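Local coordinates for serpin B3 (Homo sapiens, PDB 4ZK3), which belongs to the serpin family of protease inhibitors and, as squamous cell carcinoma antigen 1, probably inhibits papain-like cysteine proteases, at residues A[27-32]-A[382-387]; A[287-292]-A[332-337]. One frame throughout, in Å; residues are numbered along the deposited sequence.

Interaction 1. Residues A[27-32]-A[382-387]; sequences IFYSPI and LFYGRF
Phe-28 lays its ring beside that of Phe-383. The planes are nearly parallel, 7° apart, but slid so far that the rings barely overlap, with centroids 5.8 Å apart. The closest touch is from the tip of one ring to the root of the other side chain, Phe-28 CZ to Phe-383 CB at 3.5 Å. With CG anti to its backbone N (chi1 -175°), Phe-28 reaches along the neighbouring strand past Gly-385, whose lack of a side chain lets CD1 lie 4.0 Å from Gly-385 CA. On the opposite face of the pair of strands, Tyr-29 and Tyr-384 run side by side in the same direction, and Tyr-29 CE1 is 4.1 Å from Tyr-384 CD1. Further along that face, the methyl CD1 of Ile-27 sits over the centre of the Arg-386 guanidinium, 3.6 Å from Arg-386 CZ. The backbones run antiparallel, with Ile-27/Arg-386 and Tyr-29/Tyr-384 as hydrogen-bonded pairs, two bonds each; Arg-386 N to Ile-27 O measures 2.8 Å. Past the last pair, Ser-30 OG donates to Leu-382 O at 2.7 Å, nearly in line with the carbonyl. As the N-cap of helix 31-42, the same hydroxyl oxygen also meets Ser-33 N, so it ties the helix start to the strand. The outer polar ends have further partners: Arg-386 forms a salt bridge with Glu-258 and bonds to Asn-25 O, while Tyr-29 OH bonds to Met-12 O. Leu-382 and Phe-383 together face Ile-373 in a classic beta bulge. Helix 4-19 covers the tyrosine face through Met-12 and Phe-16, strand 325-336 packs on Phe-28, and strand 369-375 flanks strand 380-387 in what corresponds to serpin sheet B.

Interaction 2. Residues A[287-292]-A[332-337]; sequences FKVEES and AFVEVT
Phe-287 turns one face of its ring to Val-336, whose CB stands 4.1 Å from the ring centroid in a CH-pi contact, displaced toward the rim. The methyl Val-336 CG2 comes closest, 3.7 Å from Phe-287 CZ. Phe-287 CG stands between its backbone N and carbonyl carbon (chi1 68°), which swings the ring across to the neighbouring strand, and Val-334 CG1 meets it more loosely. The second ring, Phe-333, belongs to the other face of the strand pair. Glu-290 lies alongside it, pointing the same way, with CG 3.7 Å from Phe-333 CD2 and OE2 at the ring edge, in plane; the carboxylate is turned 75° from the ring. Next to them Lys-288, bent at chi3, brings its CE 3.7 Å from Glu-335 CD. Lys-288 NZ stays 4.1 Å from Glu-335 OE1, too far for a salt bridge, so this pair could offer a modest electrostatic attraction at most. Between the two faces the backbones run antiparallel at 179°. Three hydrogen-bonded pairs hold them: Val-289/Val-334 and Glu-291/Ala-332 with two good bonds each, and Phe-287/Val-336 with one good bond, from Val-336 N to Phe-287 O at 2.9 Å, and one weak. On the Phe-287 face, Val-289 CB also packs on Val-334 CG1 at 3.8 Å. Lys-288 and Glu-290 are exposed, whereas Phe-333 is buried against Lys-158 and Ile-159. Phe-371 meets the Phe-287 ring edge-to-face, the Phe-387 ring meets it with inclined planes, and strand 27-29 packs on Val-289, Ala-332 and Val-334 through Phe-28. Strand 340-351 bonds to the far edge of strand 325-336, through Phe-333 and Glu-335; its place between strands 174-185 and 325-336 is consistent with a reactive-centre loop inserted into the large serpin sheet A.

How the interactions relate
From the N terminus, the chain first lays down helix 4-19 and then residues 27-32, whose partner strand comes only at 382-387, so interaction 1 closes a loop of some 350 residues that spans most of the serpin. Interaction 2 is nested inside it: strand 276-294 leads through helices 296-302 and 315-318 into strand 325-336, closing a much shorter loop. The two contacts lie with their centres about 10 Å apart and meet directly at Phe-28, where CZ is 3.4 Å from Val-334 CB. Together they tie the terminal parts of the chain in sheet B to the strands of sheet A stacked against it.

Interaction 1. Residues A[27-32]-A[382-387]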
loop_
_atom_site.group_PDB
_atom_site.type_symbol
_atom_site.label_atom_id
_atom_site.label_comp_id
_atom_site.label_asym_id
_atom_site.label_seq_id
_atom_site.Cartn_x
_atom_site.Cartn_y
_atom_site.Cartn_z
ATOM N N ILE A 27 4.812 -9.766 -4.273
ATOM C CA ILE A 27 4.815 -8.310 -4.243
ATOM C C ILE A 27 3.641 -7.927 -3.290
ATOM O O ILE A 27 2.588 -8.519 -3.329
ATOM C CB ILE A 27 4.561 -7.742 -5.657
ATOM C CG1 ILE A 27 5.799 -7.964 -6.573
ATOM C CG2 ILE A 27 4.125 -6.268 -5.618
ATOM C CD1 ILE A 27 5.453 -7.675 -8.021
ATOM N N PHE A 28 3.871 -7.014 -2.364
ATOM C CA PHE A 28 2.789 -6.538 -1.512
ATOM C C PHE A 28 3.177 -5.185 -0.919
ATOM O O PHE A 28 4.302 -4.987 -0.399
ATOM C CB PHE A 28 2.398 -7.578 -0.474
ATOM C CG PHE A 28 1.248 -7.180 0.320
ATOM C CD1 PHE A 28 -0.037 -7.268 -0.212
ATOM C CD2 PHE A 28 1.434 -6.603 1.575
ATOM C CE1 PHE A 28 -1.137 -6.821 0.519
ATOM C CE2 PHE A 28 0.333 -6.113 2.299
ATOM C CZ PHE A 28 -0.954 -6.245 1.780
ATOM N N TYR A 29 2.251 -4.207 -1.041
ATOM C CA TYR A 29 2.544 -2.820 -0.683
ATOM C C TYR A 29 1.224 -2.061 -0.534
ATOM O O TYR A 29 0.147 -2.544 -0.973
ATOM C CB TYR A 29 3.412 -2.113 -1.717
ATOM C CG TYR A 29 2.822 -1.978 -3.125
ATOM C CD1 TYR A 29 2.908 -3.050 -4.044
ATOM C CD2 TYR A 29 2.318 -0.773 -3.576
ATOM C CE1 TYR A 29 2.376 -2.935 -5.341
ATOM C CE2 TYR A 29 1.802 -0.642 -4.853
ATOM C CZ TYR A 29 1.820 -1.733 -5.734
ATOM O OH TYR A 29 1.360 -1.575 -7.043
ATOM N N SER A 30 1.330 -0.968 0.194
ATOM C CA SER A 30 0.218 -0.025 0.359
ATOM C C SER A 30 0.479 1.228 -0.431
ATOM O O SER A 30 1.184 2.135 0.034
ATOM C CB SER A 30 -0.009 0.358 1.815
ATOM O OG SER A 30 -1.019 1.385 1.837
ATOM N N PRO A 31 -0.183 1.342 -1.581
ATOM C CA PRO A 31 -0.010 2.565 -2.351
ATOM C C PRO A 31 -0.489 3.805 -1.610
ATOM O O PRO A 31 0.088 4.883 -1.734
ATOM C CB PRO A 31 -0.900 2.340 -3.584
ATOM C CG PRO A 31 -1.840 1.214 -3.223
ATOM C CD PRO A 31 -1.106 0.377 -2.205
ATOM N N ILE A 32 -1.520 3.665 -0.795
ATOM C CA ILE A 32 -2.083 4.823 -0.058
ATOM C C ILE A 32 -1.114 5.337 0.974
ATOM O O ILE A 32 -0.982 6.568 1.202
ATOM C CB ILE A 32 -3.404 4.429 0.620
ATOM C CG1 ILE A 32 -4.535 4.573 -0.364
ATOM C CG2 ILE A 32 -3.736 5.384 1.749
ATOM C CD1 ILE A 32 -4.756 6.027 -0.808
ATOM N N LEU A 382 -6.245 0.146 -0.778
ATOM C CA LEU A 382 -5.352 0.364 0.366
ATOM C C LEU A 382 -4.066 -0.476 0.281
ATOM O O LEU A 382 -3.007 -0.030 0.780
ATOM C CB LEU A 382 -6.090 0.020 1.659
ATOM C CG LEU A 382 -7.390 0.826 1.909
ATOM C CD1 LEU A 382 -8.137 0.319 3.110
ATOM C CD2 LEU A 382 -7.243 2.304 1.958
ATOM N N PHE A 383 -4.201 -1.683 -0.279
ATOM C CA PHE A 383 -3.107 -2.636 -0.347
ATOM C C PHE A 383 -3.271 -3.405 -1.641
ATOM O O PHE A 383 -4.420 -3.693 -2.072
ATOM C CB PHE A 383 -3.127 -3.699 0.789
ATOM C CG PHE A 383 -3.080 -3.134 2.219
ATOM C CD1 PHE A 383 -1.872 -2.886 2.875
ATOM C CD2 PHE A 383 -4.292 -2.901 2.903
ATOM C CE1 PHE A 383 -1.877 -2.428 4.204
ATOM C CE2 PHE A 383 -4.305 -2.383 4.194
ATOM C CZ PHE A 383 -3.092 -2.154 4.854
ATOM N N TYR A 384 -2.123 -3.756 -2.246
ATOM C CA TYR A 384 -2.111 -4.430 -3.554
ATOM C C TYR A 384 -0.949 -5.396 -3.606
ATOM O O TYR A 384 0.115 -5.114 -3.081
ATOM C CB TYR A 384 -1.984 -3.404 -4.714
ATOM C CG TYR A 384 -2.166 -3.971 -6.089
ATOM C CD1 TYR A 384 -1.110 -4.500 -6.793
ATOM C CD2 TYR A 384 -3.438 -4.014 -6.684
ATOM C CE1 TYR A 384 -1.288 -4.998 -8.061
ATOM C CE2 TYR A 384 -3.633 -4.552 -7.946
ATOM C CZ TYR A 384 -2.563 -5.082 -8.606
ATOM O OH TYR A 384 -2.722 -5.581 -9.881
ATOM N N GLY A 385 -1.158 -6.522 -4.268
ATOM C CA GLY A 385 -0.173 -7.570 -4.242
ATOM C C GLY A 385 -0.261 -8.619 -5.297
ATOM O O GLY A 385 -1.261 -8.741 -6.020
ATOM N N ARG A 386 0.831 -9.366 -5.401
ATOM C CA ARG A 386 0.897 -10.542 -6.252
ATOM C C ARG A 386 1.453 -11.685 -5.427
ATOM O O ARG A 386 2.504 -11.530 -4.739
ATOM C CB ARG A 386 1.837 -10.345 -7.436
ATOM C CG ARG A 386 2.081 -11.677 -8.177
ATOM C CD ARG A 386 3.006 -11.516 -9.327
ATOM N NE ARG A 386 4.355 -11.420 -8.903
ATOM C CZ ARG A 386 5.358 -10.860 -9.596
ATOM N NH1 ARG A 386 5.183 -10.258 -10.761
ATOM N NH2 ARG A 386 6.577 -10.901 -9.085
ATOM N N PHE A 387 0.710 -12.773 -5.411
ATOM C CA PHE A 387 1.148 -14.021 -4.772
ATOM C C PHE A 387 1.600 -15.016 -5.827
ATOM O O PHE A 387 0.774 -15.567 -6.526
ATOM C CB PHE A 387 -0.006 -14.657 -4.032
ATOM C CG PHE A 387 0.418 -15.811 -3.146
ATOM C CD1 PHE A 387 1.207 -15.582 -2.023
ATOM C CD2 PHE A 387 0.051 -17.132 -3.470
ATOM C CE1 PHE A 387 1.590 -16.639 -1.213
ATOM C CE2 PHE A 387 0.412 -18.186 -2.644
ATOM C CZ PHE A 387 1.187 -17.929 -1.515
#

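Interaction 2. Residues A[287-292]-A[332-337]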
loop_
_atom_site.group_PDB
_atom_site.type_symbol
_atom_site.label_atom_id
_atom_site.label_comp_id
_atom_site.label_asym_id
_atom_site.label_seq_id
_atom_site.Cartn_x
_atom_site.Cartn_y
_atom_site.Cartn_z
ATOM N N PHE A 287 -2.008 -17.780 3.487
ATOM C CA PHE A 287 -0.724 -17.277 3.038
ATOM C C PHE A 287 -0.289 -16.043 3.822
ATOM O O PHE A 287 -1.118 -15.336 4.426
ATOM C CB PHE A 287 -0.686 -17.001 1.512
ATOM C CG PHE A 287 -1.562 -15.833 1.027
ATOM C CD1 PHE A 287 -1.054 -14.539 0.953
ATOM C CD2 PHE A 287 -2.796 -16.057 0.546
ATOM C CE1 PHE A 287 -1.820 -13.510 0.405
ATOM C CE2 PHE A 287 -3.585 -15.058 0.040
ATOM C CZ PHE A 287 -3.107 -13.764 -0.026
ATOM N N LYS A 288 0.998 -15.771 3.744
ATOM C CA LYS A 288 1.607 -14.626 4.398
ATOM C C LYS A 288 2.612 -14.029 3.472
ATOM O O LYS A 288 3.456 -14.749 2.940
ATOM C CB LYS A 288 2.301 -15.113 5.658
ATOM C CG LYS A 288 3.090 -14.065 6.436
ATOM C CD LYS A 288 3.708 -14.639 7.694
ATOM C CE LYS A 288 2.635 -14.899 8.733
ATOM N NZ LYS A 288 3.229 -15.484 9.962
ATOM N N VAL A 289 2.533 -12.733 3.231
ATOM C CA VAL A 289 3.532 -12.071 2.443
ATOM C C VAL A 289 4.138 -10.889 3.231
ATOM O O VAL A 289 3.398 -10.042 3.761
ATOM C CB VAL A 289 2.929 -11.571 1.123
ATOM C CG1 VAL A 289 3.902 -10.687 0.356
ATOM C CG2 VAL A 289 2.462 -12.736 0.250
ATOM N N GLU A 290 5.471 -10.775 3.186
ATOM C CA GLU A 290 6.182 -9.719 3.819
ATOM C C GLU A 290 7.202 -9.179 2.857
ATOM O O GLU A 290 8.047 -9.913 2.389
ATOM C CB GLU A 290 6.833 -10.278 5.066
ATOM C CG GLU A 290 5.849 -10.953 5.988
ATOM C CD GLU A 290 6.461 -11.286 7.349
ATOM O OE1 GLU A 290 6.444 -12.468 7.728
ATOM O OE2 GLU A 290 6.896 -10.340 8.068
ATOM N N GLU A 291 7.105 -7.925 2.470
ATOM C CA GLU A 291 8.100 -7.391 1.556
ATOM C C GLU A 291 8.562 -5.991 1.937
ATOM O O GLU A 291 7.800 -5.207 2.559
ATOM C CB GLU A 291 7.549 -7.349 0.136
ATOM C CG GLU A 291 7.028 -8.668 -0.436
ATOM C CD GLU A 291 8.087 -9.728 -0.722
ATOM O OE1 GLU A 291 9.277 -9.413 -0.994
ATOM O OE2 GLU A 291 7.682 -10.882 -0.675
ATOM N N SER A 292 9.777 -5.669 1.522
ATOM C CA SER A 292 10.389 -4.354 1.694
ATOM C C SER A 292 10.760 -3.684 0.382
ATOM O O SER A 292 11.177 -4.338 -0.520
ATOM C CB SER A 292 11.668 -4.489 2.507
ATOM O OG SER A 292 11.371 -5.019 3.779
ATOM N N ALA A 332 5.715 -3.872 4.084
ATOM C CA ALA A 332 4.313 -4.284 4.085
ATOM C C ALA A 332 4.179 -5.761 4.427
ATOM O O ALA A 332 5.087 -6.563 4.148
ATOM C CB ALA A 332 3.640 -3.972 2.738
ATOM N N PHE A 333 3.044 -6.092 5.032
ATOM C CA PHE A 333 2.719 -7.432 5.561
ATOM C C PHE A 333 1.259 -7.750 5.282
ATOM O O PHE A 333 0.380 -6.887 5.476
ATOM C CB PHE A 333 2.900 -7.367 7.094
ATOM C CG PHE A 333 2.360 -8.576 7.851
ATOM C CD1 PHE A 333 1.011 -8.661 8.227
ATOM C CD2 PHE A 333 3.223 -9.594 8.242
ATOM C CE1 PHE A 333 0.507 -9.793 8.913
ATOM C CE2 PHE A 333 2.743 -10.708 8.996
ATOM C CZ PHE A 333 1.383 -10.794 9.324
ATOM N N VAL A 334 0.956 -8.968 4.846
ATOM C CA VAL A 334 -0.420 -9.429 4.844
ATOM C C VAL A 334 -0.424 -10.892 5.253
ATOM O O VAL A 334 0.483 -11.659 4.868
ATOM C CB VAL A 334 -1.096 -9.252 3.423
ATOM C CG1 VAL A 334 -0.332 -9.978 2.337
ATOM C CG2 VAL A 334 -2.575 -9.590 3.427
ATOM N N GLU A 335 -1.454 -11.268 5.994
ATOM C CA GLU A 335 -1.722 -12.679 6.244
ATOM C C GLU A 335 -3.186 -12.945 6.058
ATOM O O GLU A 335 -4.030 -12.245 6.594
ATOM C CB GLU A 335 -1.317 -13.101 7.675
ATOM C CG GLU A 335 -1.580 -14.592 7.919
ATOM C CD GLU A 335 -0.994 -15.153 9.185
ATOM O OE1 GLU A 335 -0.724 -14.390 10.123
ATOM O OE2 GLU A 335 -0.831 -16.386 9.219
ATOM N N VAL A 336 -3.479 -14.020 5.360
ATOM C CA VAL A 336 -4.840 -14.496 5.138
ATOM C C VAL A 336 -5.048 -15.851 5.850
ATOM O O VAL A 336 -4.218 -16.738 5.755
ATOM C CB VAL A 336 -5.017 -14.583 3.587
ATOM C CG1 VAL A 336 -6.197 -15.435 3.154
ATOM C CG2 VAL A 336 -5.147 -13.161 3.043
ATOM N N THR A 337 -6.143 -15.957 6.607
ATOM C CA THR A 337 -6.516 -17.134 7.355
ATOM C C THR A 337 -7.979 -17.407 7.061
ATOM O O THR A 337 -8.632 -16.661 6.315
ATOM C CB THR A 337 -6.383 -16.950 8.892
ATOM O OG1 THR A 337 -7.441 -16.090 9.364
ATOM C CG2 THR A 337 -5.016 -16.376 9.258
#